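Local coordinates for single-stranded DNA-binding protein (Thermus thermophilus, PDB 2CWA), which binds single-stranded DNA through two OB-fold domains in one chain and probably recruits partner proteins during DNA replication, recombination and repair, at residues A[33-38]-A[121-126]; A[12-17]-A[74-79]; A[201-206]-A[213-218]; A[80-85]-A[171-176]; A[50-55]-A[127-132]. One frame throughout, in Å; residues are numbered along the deposited sequence.

Interaction 1. Residues A[33-38]-A[121-126]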
# COMPACT_ATOMS: atom_id res chain seq x y z
N THR A 33 2.99 8.08 8.93
CA THR A 33 1.71 7.97 8.25
C THR A 33 1.79 8.92 7.07
O THR A 33 1.93 10.13 7.25
CB THR A 33 0.53 8.39 9.17
OG1 THR A 33 0.50 7.55 10.33
CG2 THR A 33 -0.79 8.26 8.44
N LEU A 34 1.75 8.36 5.87
CA LEU A 34 1.81 9.16 4.65
C LEU A 34 0.40 9.33 4.14
O LEU A 34 -0.38 8.38 4.11
CB LEU A 34 2.67 8.49 3.57
CG LEU A 34 4.18 8.74 3.65
CD1 LEU A 34 4.72 8.16 4.95
CD2 LEU A 34 4.87 8.12 2.43
N ALA A 35 0.08 10.55 3.72
CA ALA A 35 -1.25 10.84 3.22
C ALA A 35 -1.17 11.53 1.87
O ALA A 35 -0.34 12.42 1.65
CB ALA A 35 -1.99 11.73 4.22
N GLY A 36 -2.04 11.10 0.96
CA GLY A 36 -2.06 11.68 -0.36
C GLY A 36 -3.41 11.47 -1.02
O GLY A 36 -4.26 10.73 -0.52
N GLN A 37 -3.62 12.13 -2.14
CA GLN A 37 -4.87 11.98 -2.86
C GLN A 37 -4.60 12.22 -4.33
O GLN A 37 -3.58 12.80 -4.70
CB GLN A 37 -5.92 12.97 -2.35
CG GLN A 37 -5.57 14.43 -2.58
CD GLN A 37 -6.68 15.36 -2.12
OE1 GLN A 37 -7.07 15.34 -0.95
NE2 GLN A 37 -7.18 16.17 -3.03
N ASP A 38 -5.53 11.78 -5.17
CA ASP A 38 -5.37 11.96 -6.60
C ASP A 38 -6.73 11.85 -7.25
O ASP A 38 -7.72 11.48 -6.61
CB ASP A 38 -4.43 10.89 -7.16
CG ASP A 38 -3.75 11.33 -8.45
OD1 ASP A 38 -3.99 12.47 -8.90
OD2 ASP A 38 -2.96 10.53 -9.01
N GLN A 121 -5.29 17.27 9.33
CA GLN A 121 -4.10 16.60 8.83
C GLN A 121 -3.92 16.84 7.33
O GLN A 121 -4.88 16.78 6.56
CB GLN A 121 -4.19 15.09 9.08
CG GLN A 121 -4.42 14.71 10.53
CD GLN A 121 -4.57 13.22 10.70
OE1 GLN A 121 -5.34 12.57 10.00
NE2 GLN A 121 -3.83 12.66 11.65
N PRO A 122 -2.68 17.10 6.90
CA PRO A 122 -2.40 17.35 5.48
C PRO A 122 -2.33 16.09 4.61
O PRO A 122 -1.91 15.03 5.07
CB PRO A 122 -1.07 18.09 5.52
CG PRO A 122 -0.38 17.45 6.68
CD PRO A 122 -1.49 17.38 7.72
N ARG A 123 -2.78 16.23 3.37
CA ARG A 123 -2.74 15.16 2.37
C ARG A 123 -2.19 15.79 1.10
O ARG A 123 -2.64 16.86 0.69
CB ARG A 123 -4.14 14.61 2.08
CG ARG A 123 -4.80 13.89 3.24
CD ARG A 123 -6.00 13.09 2.75
NE ARG A 123 -6.91 13.89 1.93
CZ ARG A 123 -8.19 13.58 1.72
NH1 ARG A 123 -8.71 12.49 2.26
NH2 ARG A 123 -8.94 14.37 0.96
N LEU A 124 -1.21 15.14 0.48
CA LEU A 124 -0.62 15.66 -0.75
C LEU A 124 -1.53 15.41 -1.95
O LEU A 124 -1.96 14.28 -2.20
CB LEU A 124 0.75 15.01 -1.01
CG LEU A 124 1.48 15.43 -2.29
CD1 LEU A 124 1.85 16.92 -2.23
CD2 LEU A 124 2.75 14.59 -2.46
N ARG A 125 -1.82 16.47 -2.70
CA ARG A 125 -2.64 16.35 -3.90
C ARG A 125 -1.72 15.84 -5.01
O ARG A 125 -0.55 16.18 -5.04
CB ARG A 125 -3.24 17.70 -4.28
CG ARG A 125 -4.03 18.35 -3.14
CD ARG A 125 -4.75 19.61 -3.60
NE ARG A 125 -5.84 19.30 -4.51
CZ ARG A 125 -6.65 20.22 -5.04
NH1 ARG A 125 -6.48 21.50 -4.75
NH2 ARG A 125 -7.62 19.85 -5.87
N ALA A 126 -2.26 15.03 -5.92
CA ALA A 126 -1.47 14.47 -7.02
C ALA A 126 -0.29 13.67 -6.47
O ALA A 126 0.83 13.75 -6.99
CB ALA A 126 -0.98 15.59 -7.95
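Backbone bonds join Ala35 and Gln37 to Leu124 in a parallel bridge centred on Gly36 and Leu124. Leu124 N bonds to Ala35 O at 3.1 Å, and Leu124 O takes the amide of Gln37 N at 2.7 Å. Gly36 CA also lies 3.2 Å from Leu124 O, a CA-H...O contact. Strand 122-125, which comes shortly before strand 128-145 of the second OB fold, here runs beside strand 28-39 of the first. Among the polar side chains, Gln37 and Arg123 cross at about a right angle. Gln37 OE1 receives two weak bonds, from Arg123 NH2 at 2.8 Å and from Arg123 NE at 3.2 Å, with amide and guanidinium planes 68° apart. The Gln37 and Arg125 side chains lie side by side and point the same way, with Gln37 NE2 3.7 Å from Arg125 NE. Apolar contact comes from Ala35, whose CB touches Arg123 CG at 3.7 Å, while Leu124 turns its side chain to Ile11 and Leu75.

Interaction 2. Residues A[12-17]-A[74-79]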
# COMPACT_ATOMS: atom_id res chain seq x y z
N GLY A 12 3.94 11.34 -0.41
CA GLY A 12 2.81 11.97 0.25
C GLY A 12 3.30 12.88 1.36
O GLY A 12 4.51 13.05 1.54
N ALA A 13 2.37 13.46 2.10
CA ALA A 13 2.72 14.35 3.20
C ALA A 13 2.58 13.58 4.51
O ALA A 13 1.75 12.69 4.61
CB ALA A 13 1.79 15.56 3.20
N LEU A 14 3.39 13.91 5.50
CA LEU A 14 3.28 13.23 6.78
C LEU A 14 2.02 13.77 7.46
O LEU A 14 1.94 14.96 7.75
CB LEU A 14 4.50 13.52 7.65
CG LEU A 14 5.82 12.97 7.11
CD1 LEU A 14 6.92 13.23 8.11
CD2 LEU A 14 5.67 11.48 6.83
N ALA A 15 1.05 12.90 7.67
CA ALA A 15 -0.22 13.28 8.29
C ALA A 15 -0.04 13.81 9.71
O ALA A 15 -0.78 14.69 10.16
CB ALA A 15 -1.17 12.09 8.29
N THR A 16 0.95 13.26 10.42
CA THR A 16 1.25 13.66 11.79
C THR A 16 2.75 13.51 12.02
O THR A 16 3.45 12.88 11.22
CB THR A 16 0.55 12.75 12.81
OG1 THR A 16 0.96 11.39 12.60
CG2 THR A 16 -0.96 12.85 12.67
N ARG A 17 3.24 14.09 13.11
CA ARG A 17 4.65 13.98 13.43
C ARG A 17 4.89 12.48 13.68
O ARG A 17 4.13 11.83 14.38
CB ARG A 17 4.97 14.79 14.69
CG ARG A 17 6.46 15.01 14.93
CD ARG A 17 6.71 16.02 16.04
NE ARG A 17 8.13 16.26 16.24
CZ ARG A 17 8.94 16.78 15.32
NH1 ARG A 17 8.46 17.12 14.13
NH2 ARG A 17 10.23 16.95 15.59
N GLN A 74 5.44 17.55 6.09
CA GLN A 74 6.61 17.26 5.26
C GLN A 74 6.28 16.30 4.13
O GLN A 74 5.64 15.28 4.33
CB GLN A 74 7.72 16.66 6.13
CG GLN A 74 8.95 16.22 5.34
CD GLN A 74 9.81 17.38 4.87
OE1 GLN A 74 10.34 18.14 5.68
NE2 GLN A 74 9.94 17.53 3.56
N LEU A 75 6.73 16.62 2.92
CA LEU A 75 6.49 15.72 1.80
C LEU A 75 7.67 14.76 1.77
O LEU A 75 8.81 15.18 1.92
CB LEU A 75 6.41 16.48 0.48
CG LEU A 75 5.32 17.56 0.40
CD1 LEU A 75 5.17 18.02 -1.05
CD2 LEU A 75 4.01 17.00 0.92
N VAL A 76 7.39 13.47 1.59
CA VAL A 76 8.46 12.48 1.55
C VAL A 76 8.24 11.44 0.47
O VAL A 76 7.10 11.19 0.04
CB VAL A 76 8.58 11.70 2.89
CG1 VAL A 76 8.87 12.66 4.03
CG2 VAL A 76 7.30 10.94 3.17
N PHE A 77 9.34 10.84 0.02
CA PHE A 77 9.31 9.78 -0.97
C PHE A 77 9.79 8.53 -0.27
O PHE A 77 10.89 8.51 0.29
CB PHE A 77 10.25 10.09 -2.15
CG PHE A 77 10.60 8.87 -2.96
CD1 PHE A 77 9.61 8.07 -3.51
CD2 PHE A 77 11.94 8.52 -3.17
CE1 PHE A 77 9.94 6.92 -4.25
CE2 PHE A 77 12.28 7.38 -3.90
CZ PHE A 77 11.28 6.58 -4.45
N VAL A 78 8.97 7.49 -0.29
CA VAL A 78 9.32 6.24 0.35
C VAL A 78 9.42 5.11 -0.66
O VAL A 78 8.56 4.96 -1.53
CB VAL A 78 8.27 5.85 1.42
CG1 VAL A 78 8.39 4.38 1.76
CG2 VAL A 78 8.49 6.68 2.67
N GLU A 79 10.50 4.34 -0.55
CA GLU A 79 10.70 3.18 -1.40
C GLU A 79 10.69 1.99 -0.45
O GLU A 79 11.49 1.93 0.49
CB GLU A 79 12.05 3.23 -2.14
CG GLU A 79 12.30 1.95 -2.95
CD GLU A 79 13.56 1.97 -3.80
OE1 GLU A 79 14.40 2.87 -3.61
OE2 GLU A 79 13.72 1.07 -4.65
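Ala13 and Leu75 face each other as a non-hydrogen-bonded antiparallel pair, and the methyl CB of Ala13 presses on Leu75 CD2 at 3.5 Å, tighter than an ordinary carbon contact. Away from that pair, Leu14 and Val76 cross at about a right angle, with Leu14 CD2 4.0 Å from Val76 CG2. The CD1 branch of Leu14 reaches Gln74 CB, the two side chains lying next to each other and pointing the same way. Leu14 CG stands anti to its carbonyl carbon (chi1 -65°), close to the peptide oxygen of Gln74.

The backbone sets this packing. Gly12 and Val76 form the hydrogen-bonded pair, Val76 N to Gly12 O at 2.9 Å and Gly12 N to Val76 O at 3.2 Å, and Leu14 N adds a bond to Gln74 O at 2.9 Å. The Gln74 side chain is bent at chi2, and its NE2 bonds to Leu75 O of the next residue. Farther out, Leu34 touches both Leu14 and Val76, and Leu104 covers Val76 from strand 96-107. Strands 5-22 and 75-85 are antiparallel neighbours here, their short axes 117° apart, a strong twist and coil consistent with the closed barrel of an OB fold.

Interaction 3. Residues A[201-206]-A[213-218]; sequences VNDSWT and RFQTRV
Val201 to Trp205 pair with Arg217 to Arg213 in antiparallel register, the short axes at 157°. Hydrogen-bonded pairs Val201-Arg217, Asp203-Gln215 and Trp205-Arg213 alternate with non-hydrogen-bonded Asn202-Thr216 and Ser204-Phe214. On the odd-numbered face, Arg217 grips Asp203 side-on in a salt bridge: NH2 bonds straight to the syn lone pair of OD1 (2.9 Å) and NE reaches OD2 (2.8 Å), with carboxylate and guanidinium nearly coplanar. Gln215 NE2 takes the anti lone pair of the same OD2 at 2.7 Å. An alanine in place of Asp203 would probably leave the Arg217 charge without its mate in this hairpin and the Gln215 amide without its acceptor and freer to turn. Arg213 CB sits over the six-membered ring of Trp205, 3.3 Å from its centroid, a CH-pi contact; the guanidinium folds back so that Trp205 CZ2 lies over its face, while Gln215 OE1 approaches CH2 of the indole edge. On the even-numbered face, Phe214 CZ comes obliquely to the amide of Asn202, 3.3 Å from Asn202 ND2, which bonds to Tyr53 O. Strand 212-220 runs parallel to strand 169-178, where Glu174 and Gln176 meet Arg217, and Phe214 makes a cation-pi contact with Arg55 of the first domain.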
# COMPACT_ATOMS: atom_id res chain seq x y z
N VAL A 201 -4.36 0.39 -1.08
CA VAL A 201 -5.58 0.89 -0.48
C VAL A 201 -5.80 0.16 0.83
O VAL A 201 -5.18 -0.88 1.08
CB VAL A 201 -6.81 0.64 -1.39
CG1 VAL A 201 -6.57 1.24 -2.77
CG2 VAL A 201 -7.10 -0.85 -1.48
N ASN A 202 -6.66 0.70 1.68
CA ASN A 202 -6.93 0.04 2.94
C ASN A 202 -8.39 0.18 3.38
O ASN A 202 -9.09 1.11 2.98
CB ASN A 202 -6.00 0.56 4.03
CG ASN A 202 -6.00 2.07 4.13
OD1 ASN A 202 -7.06 2.69 4.22
ND2 ASN A 202 -4.81 2.66 4.14
N ASP A 203 -8.84 -0.78 4.18
CA ASP A 203 -10.20 -0.77 4.69
C ASP A 203 -10.07 -0.59 6.20
O ASP A 203 -9.11 -1.07 6.80
CB ASP A 203 -10.92 -2.09 4.39
CG ASP A 203 -10.69 -2.57 2.97
OD1 ASP A 203 -10.86 -1.77 2.02
OD2 ASP A 203 -10.36 -3.77 2.79
N SER A 204 -11.02 0.12 6.80
CA SER A 204 -11.00 0.33 8.24
C SER A 204 -12.44 0.38 8.75
O SER A 204 -13.31 1.02 8.15
CB SER A 204 -10.28 1.63 8.58
OG SER A 204 -10.85 2.74 7.92
N TRP A 205 -12.68 -0.32 9.86
CA TRP A 205 -14.01 -0.38 10.45
C TRP A 205 -13.90 -0.83 11.90
O TRP A 205 -12.81 -1.08 12.40
CB TRP A 205 -14.87 -1.37 9.66
CG TRP A 205 -14.44 -2.81 9.79
CD1 TRP A 205 -15.08 -3.79 10.50
CD2 TRP A 205 -13.30 -3.44 9.18
NE1 TRP A 205 -14.41 -4.99 10.37
CE2 TRP A 205 -13.32 -4.80 9.56
CE3 TRP A 205 -12.27 -2.98 8.35
CZ2 TRP A 205 -12.34 -5.72 9.14
CZ3 TRP A 205 -11.29 -3.90 7.93
CH2 TRP A 205 -11.34 -5.25 8.33
N THR A 206 -15.05 -0.92 12.56
CA THR A 206 -15.10 -1.36 13.96
C THR A 206 -15.88 -2.66 14.04
O THR A 206 -17.03 -2.73 13.63
CB THR A 206 -15.79 -0.31 14.85
OG1 THR A 206 -15.00 0.88 14.90
CG2 THR A 206 -15.96 -0.86 16.27
N ARG A 213 -10.75 -2.31 13.40
CA ARG A 213 -10.08 -3.11 12.39
C ARG A 213 -9.50 -2.28 11.24
O ARG A 213 -9.99 -1.19 10.92
CB ARG A 213 -11.04 -4.16 11.83
CG ARG A 213 -11.42 -5.25 12.83
CD ARG A 213 -10.19 -6.04 13.25
NE ARG A 213 -9.54 -6.70 12.11
CZ ARG A 213 -10.05 -7.73 11.45
NH1 ARG A 213 -11.22 -8.25 11.80
NH2 ARG A 213 -9.39 -8.26 10.43
N PHE A 214 -8.45 -2.81 10.62
CA PHE A 214 -7.77 -2.14 9.52
C PHE A 214 -7.03 -3.19 8.70
O PHE A 214 -6.46 -4.13 9.26
CB PHE A 214 -6.78 -1.13 10.09
CG PHE A 214 -6.13 -0.26 9.06
CD1 PHE A 214 -6.60 1.03 8.83
CD2 PHE A 214 -5.03 -0.71 8.34
CE1 PHE A 214 -5.98 1.86 7.89
CE2 PHE A 214 -4.40 0.11 7.40
CZ PHE A 214 -4.88 1.40 7.18
N GLN A 215 -7.04 -3.04 7.38
CA GLN A 215 -6.34 -3.97 6.49
C GLN A 215 -5.84 -3.28 5.22
O GLN A 215 -6.44 -2.32 4.75
CB GLN A 215 -7.24 -5.15 6.11
CG GLN A 215 -8.64 -4.80 5.68
CD GLN A 215 -9.48 -6.03 5.39
OE1 GLN A 215 -9.39 -7.03 6.09
NE2 GLN A 215 -10.32 -5.95 4.36
N THR A 216 -4.74 -3.79 4.68
CA THR A 216 -4.17 -3.20 3.48
C THR A 216 -4.27 -4.16 2.31
O THR A 216 -4.07 -5.37 2.45
CB THR A 216 -2.68 -2.82 3.70
OG1 THR A 216 -2.60 -1.83 4.72
CG2 THR A 216 -2.07 -2.27 2.40
N ARG A 217 -4.60 -3.61 1.14
CA ARG A 217 -4.75 -4.40 -0.07
C ARG A 217 -4.23 -3.58 -1.24
O ARG A 217 -3.72 -2.48 -1.06
CB ARG A 217 -6.22 -4.75 -0.31
CG ARG A 217 -6.89 -5.55 0.80
CD ARG A 217 -8.37 -5.80 0.49
NE ARG A 217 -9.13 -4.55 0.45
CZ ARG A 217 -9.49 -3.91 -0.66
NH1 ARG A 217 -9.17 -4.39 -1.85
NH2 ARG A 217 -10.17 -2.77 -0.56
N VAL A 218 -4.38 -4.13 -2.44
CA VAL A 218 -3.94 -3.45 -3.65
C VAL A 218 -5.04 -3.39 -4.70
O VAL A 218 -5.75 -4.37 -4.92
CB VAL A 218 -2.73 -4.18 -4.30
CG1 VAL A 218 -2.32 -3.46 -5.60
CG2 VAL A 218 -1.56 -4.23 -3.32

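Interaction 4. Residues A[80-85]-A[171-176]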
# COMPACT_ATOMS: atom_id res chain seq x y z
N GLY A 80 9.78 1.06 -0.68
CA GLY A 80 9.71 -0.07 0.23
C GLY A 80 9.13 -1.32 -0.38
O GLY A 80 9.27 -1.59 -1.58
N ARG A 81 8.46 -2.09 0.46
CA ARG A 81 7.87 -3.35 0.04
C ARG A 81 6.82 -3.77 1.05
O ARG A 81 6.77 -3.26 2.16
CB ARG A 81 8.97 -4.41 -0.03
CG ARG A 81 9.82 -4.44 1.22
CD ARG A 81 11.18 -5.10 0.97
NE ARG A 81 12.07 -4.86 2.09
CZ ARG A 81 11.86 -5.33 3.32
NH1 ARG A 81 12.73 -5.06 4.29
NH2 ARG A 81 10.80 -6.09 3.58
N LEU A 82 5.98 -4.71 0.64
CA LEU A 82 4.92 -5.22 1.49
C LEU A 82 5.46 -6.41 2.28
O LEU A 82 6.24 -7.21 1.76
CB LEU A 82 3.73 -5.64 0.65
CG LEU A 82 3.17 -4.52 -0.24
CD1 LEU A 82 2.00 -5.05 -1.04
CD2 LEU A 82 2.73 -3.35 0.62
N GLU A 83 5.04 -6.52 3.53
CA GLU A 83 5.50 -7.59 4.39
C GLU A 83 4.30 -8.22 5.11
O GLU A 83 3.60 -7.56 5.87
CB GLU A 83 6.52 -7.03 5.38
CG GLU A 83 7.26 -8.05 6.21
CD GLU A 83 8.48 -7.43 6.88
OE1 GLU A 83 9.46 -7.13 6.17
OE2 GLU A 83 8.44 -7.24 8.11
N TYR A 84 4.08 -9.50 4.84
CA TYR A 84 2.96 -10.24 5.40
C TYR A 84 3.30 -11.00 6.69
O TYR A 84 4.40 -11.51 6.85
CB TYR A 84 2.46 -11.23 4.36
CG TYR A 84 1.30 -12.07 4.81
CD1 TYR A 84 0.00 -11.57 4.80
CD2 TYR A 84 1.50 -13.38 5.25
CE1 TYR A 84 -1.07 -12.35 5.22
CE2 TYR A 84 0.44 -14.16 5.67
CZ TYR A 84 -0.85 -13.64 5.65
OH TYR A 84 -1.90 -14.42 6.05
N ARG A 85 2.31 -11.08 7.58
CA ARG A 85 2.45 -11.78 8.86
C ARG A 85 1.08 -12.27 9.33
O ARG A 85 0.09 -11.54 9.25
CB ARG A 85 3.05 -10.86 9.93
CG ARG A 85 2.78 -11.32 11.36
CD ARG A 85 3.50 -10.47 12.40
NE ARG A 85 4.94 -10.73 12.43
CZ ARG A 85 5.78 -10.21 13.32
NH1 ARG A 85 5.35 -9.39 14.26
NH2 ARG A 85 7.07 -10.52 13.26
N HIS A 171 4.55 -13.74 0.89
CA HIS A 171 3.71 -12.63 1.29
C HIS A 171 2.39 -12.77 0.54
O HIS A 171 2.37 -12.84 -0.69
CB HIS A 171 4.38 -11.31 0.94
CG HIS A 171 5.72 -11.12 1.58
ND1 HIS A 171 5.88 -10.99 2.94
CD2 HIS A 171 6.96 -11.08 1.05
CE1 HIS A 171 7.17 -10.86 3.22
NE2 HIS A 171 7.84 -10.91 2.09
N PHE A 172 1.29 -12.81 1.28
CA PHE A 172 -0.03 -12.94 0.67
C PHE A 172 -0.66 -11.57 0.53
O PHE A 172 -0.65 -10.77 1.47
CB PHE A 172 -0.90 -13.86 1.52
CG PHE A 172 -0.40 -15.27 1.59
CD1 PHE A 172 -0.59 -16.15 0.53
CD2 PHE A 172 0.30 -15.72 2.71
CE1 PHE A 172 -0.10 -17.45 0.58
CE2 PHE A 172 0.80 -17.02 2.77
CZ PHE A 172 0.60 -17.89 1.70
N VAL A 173 -1.19 -11.28 -0.66
CA VAL A 173 -1.79 -9.98 -0.94
C VAL A 173 -3.14 -10.12 -1.64
O VAL A 173 -3.29 -10.93 -2.57
CB VAL A 173 -0.85 -9.14 -1.85
CG1 VAL A 173 -1.40 -7.72 -2.01
CG2 VAL A 173 0.54 -9.09 -1.26
N GLU A 174 -4.11 -9.34 -1.18
CA GLU A 174 -5.44 -9.34 -1.78
C GLU A 174 -5.41 -8.29 -2.89
O GLU A 174 -5.02 -7.15 -2.66
CB GLU A 174 -6.51 -8.96 -0.74
CG GLU A 174 -6.78 -10.04 0.30
CD GLU A 174 -7.37 -11.31 -0.31
OE1 GLU A 174 -8.40 -11.22 -1.00
OE2 GLU A 174 -6.80 -12.40 -0.09
N VAL A 175 -5.80 -8.69 -4.10
CA VAL A 175 -5.78 -7.76 -5.22
C VAL A 175 -7.18 -7.61 -5.81
O VAL A 175 -7.83 -8.60 -6.13
CB VAL A 175 -4.82 -8.24 -6.32
CG1 VAL A 175 -4.72 -7.21 -7.43
CG2 VAL A 175 -3.44 -8.52 -5.72
N GLN A 176 -7.61 -6.36 -5.96
CA GLN A 176 -8.94 -6.05 -6.50
C GLN A 176 -8.82 -5.33 -7.84
O GLN A 176 -7.97 -4.46 -8.00
CB GLN A 176 -9.70 -5.18 -5.50
CG GLN A 176 -11.03 -4.62 -6.01
CD GLN A 176 -11.72 -3.73 -4.97
OE1 GLN A 176 -11.11 -3.35 -3.97
NE2 GLN A 176 -12.98 -3.40 -5.21
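Two OB folds of one chain meet here: strand 75-85 of the first reaches strand 169-178 of the second with short axes 105° apart, so no strand ladder forms, and side chains of 171-176 meet the backbone and side chains of 80-85. His171 ND1 accepts a nearly straight bond from the backbone Tyr84 N (3.0 Å), the donor tilted 29° from the imidazole plane. Leu82 O lies over the centre of one imidazole face, and NE2 bonds to Glu161. With both nitrogens engaged, the ring is fixed in its rotation. Phe172 turns its edge to the face of Tyr84 in a T-shaped pair, planes at 80°, and Phe172 CB sits over the centre of the Tyr84 ring, a CH-pi contact. Tyr84 CG is anti to its backbone N, which starts the phenol ring out toward Phe172. An alanine at Tyr84 would probably open a gap beneath Phe172 and leave that ring freer to turn. Leu82 CD1 meets Val173 CG2 at 4.3 Å. The closest approach of the two aromatic rings is Tyr84 CE2 to Phe172 CD2, 3.3 Å.

Interaction 5. Residues A[50-55]-A[127-132]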
# COMPACT_ATOMS: atom_id res chain seq x y z
N VAL A 50 -9.61 9.80 -5.25
CA VAL A 50 -9.18 8.83 -4.25
C VAL A 50 -8.23 9.48 -3.26
O VAL A 50 -7.50 10.41 -3.60
CB VAL A 50 -8.47 7.63 -4.91
CG1 VAL A 50 -9.43 6.88 -5.80
CG2 VAL A 50 -7.28 8.12 -5.71
N SER A 51 -8.27 9.01 -2.02
CA SER A 51 -7.40 9.54 -0.98
C SER A 51 -6.92 8.36 -0.15
O SER A 51 -7.56 7.31 -0.13
CB SER A 51 -8.17 10.52 -0.09
OG SER A 51 -9.26 9.88 0.55
N TRP A 52 -5.79 8.53 0.52
CA TRP A 52 -5.24 7.46 1.34
C TRP A 52 -4.33 7.92 2.46
O TRP A 52 -3.71 8.99 2.39
CB TRP A 52 -4.48 6.46 0.45
CG TRP A 52 -3.50 7.10 -0.51
CD1 TRP A 52 -3.72 7.38 -1.83
CD2 TRP A 52 -2.17 7.53 -0.21
NE1 TRP A 52 -2.60 7.95 -2.38
CE2 TRP A 52 -1.63 8.06 -1.41
CE3 TRP A 52 -1.37 7.53 0.94
CZ2 TRP A 52 -0.33 8.58 -1.49
CZ3 TRP A 52 -0.08 8.04 0.87
CH2 TRP A 52 0.43 8.56 -0.34
N TYR A 53 -4.28 7.10 3.50
CA TYR A 53 -3.44 7.32 4.68
C TYR A 53 -2.76 5.98 4.85
O TYR A 53 -3.41 4.99 5.16
CB TYR A 53 -4.31 7.61 5.90
CG TYR A 53 -4.99 8.96 5.85
CD1 TYR A 53 -4.38 10.10 6.36
CD2 TYR A 53 -6.25 9.09 5.26
CE1 TYR A 53 -5.00 11.34 6.30
CE2 TYR A 53 -6.88 10.33 5.19
CZ TYR A 53 -6.25 11.45 5.71
OH TYR A 53 -6.87 12.67 5.63
N HIS A 54 -1.45 5.94 4.62
CA HIS A 54 -0.74 4.68 4.75
C HIS A 54 0.32 4.72 5.83
O HIS A 54 1.14 5.63 5.87
CB HIS A 54 -0.09 4.30 3.41
CG HIS A 54 -1.06 3.76 2.40
ND1 HIS A 54 -1.84 2.65 2.64
CD2 HIS A 54 -1.37 4.17 1.15
CE1 HIS A 54 -2.59 2.40 1.58
NE2 HIS A 54 -2.32 3.31 0.66
N ARG A 55 0.29 3.73 6.71
CA ARG A 55 1.27 3.65 7.78
C ARG A 55 2.49 2.93 7.21
O ARG A 55 2.37 1.86 6.62
CB ARG A 55 0.72 2.88 8.97
CG ARG A 55 -0.42 3.61 9.69
CD ARG A 55 -0.73 2.97 11.04
NE ARG A 55 -1.44 1.69 10.92
CZ ARG A 55 -2.70 1.57 10.54
NH1 ARG A 55 -3.42 2.64 10.23
NH2 ARG A 55 -3.26 0.36 10.46
N ALA A 127 -0.54 12.90 -5.42
CA ALA A 127 0.49 12.09 -4.77
C ALA A 127 0.89 10.87 -5.60
O ALA A 127 0.32 10.60 -6.66
CB ALA A 127 -0.02 11.63 -3.39
N LEU A 128 1.88 10.13 -5.11
CA LEU A 128 2.33 8.92 -5.79
C LEU A 128 1.98 7.74 -4.91
O LEU A 128 2.28 7.74 -3.71
CB LEU A 128 3.84 8.95 -6.05
CG LEU A 128 4.39 7.63 -6.61
CD1 LEU A 128 3.77 7.35 -7.97
CD2 LEU A 128 5.92 7.70 -6.73
N ASN A 129 1.34 6.74 -5.50
CA ASN A 129 0.94 5.52 -4.81
C ASN A 129 0.99 4.43 -5.86
O ASN A 129 0.01 4.16 -6.55
CB ASN A 129 -0.49 5.66 -4.26
CG ASN A 129 -0.96 4.43 -3.50
OD1 ASN A 129 -0.30 3.39 -3.50
ND2 ASN A 129 -2.12 4.54 -2.85
N GLN A 130 2.15 3.79 -5.98
CA GLN A 130 2.33 2.75 -6.98
C GLN A 130 3.06 1.54 -6.43
O GLN A 130 4.08 1.68 -5.77
CB GLN A 130 3.12 3.33 -8.16
CG GLN A 130 3.23 2.42 -9.36
CD GLN A 130 3.91 3.09 -10.54
OE1 GLN A 130 3.89 2.57 -11.66
NE2 GLN A 130 4.52 4.24 -10.30
N VAL A 131 2.54 0.35 -6.71
CA VAL A 131 3.18 -0.89 -6.26
C VAL A 131 3.30 -1.87 -7.41
O VAL A 131 2.41 -1.99 -8.25
CB VAL A 131 2.36 -1.55 -5.11
CG1 VAL A 131 0.98 -1.94 -5.61
CG2 VAL A 131 3.10 -2.79 -4.60
N PHE A 132 4.43 -2.57 -7.45
CA PHE A 132 4.70 -3.59 -8.47
C PHE A 132 4.73 -4.93 -7.74
O PHE A 132 5.50 -5.10 -6.80
CB PHE A 132 6.07 -3.36 -9.12
CG PHE A 132 6.13 -2.16 -10.00
CD1 PHE A 132 5.96 -2.29 -11.38
CD2 PHE A 132 6.37 -0.90 -9.48
CE1 PHE A 132 6.04 -1.18 -12.21
CE2 PHE A 132 6.45 0.22 -10.30
CZ PHE A 132 6.28 0.07 -11.67
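Trp52 and Asn129 carry a side-chain packing contact between the OB domains, at the start of strand 128-145. The backbones stay well apart, with 9.7 Å between the short strand axes. Asn129 ND2 lies 3.4 Å from Trp52 CD1, over one face of the indole and offset toward its rim, with ring and amide planes 72° apart. Asn129 CG is anti to the backbone N (chi1 -179°), which carries it out toward the indole. At the other end of the ring, Trp52 CZ2 touches Ala127 CB at 3.6 Å and Leu128 O at 3.5 Å. His54 turns its edge to the same amide, His54 NE2 being 3.7 Å from Asn129 ND2, but this nitrogen makes its weak hydrogen bond to Leu200 O. Trp52 NE1 and Asn129 ND2, 3.5 Å apart, are two donors, so the pair packs without bonding: Asn129 OD1 is held by Leu200 N of strand 193-206, while ND2 lies over the aromatic face offered by the first domain.

How the interactions relate
From the N terminus, residues 12-17 first pair with 74-79, and interaction 2 closes a loop within the first OB domain. Residues 33-38 and 50-55 leave from inside that loop and return only at 121-126 and 127-132, so interactions 1 and 5 cross interaction 2 and each other; backbone bonds between 33-38 and both 12-17 and 50-55 make the three one neighbourhood. Interaction 4 begins directly after 79, in series with interaction 2 but crossing interactions 1 and 5, and ties the first domain to the second at a separate place, its centre about 22 Å from that of interaction 1. Interaction 3 comes last, a local hairpin that meets interaction 4 through Gln176 and interaction 5 through Tyr53 and Arg55.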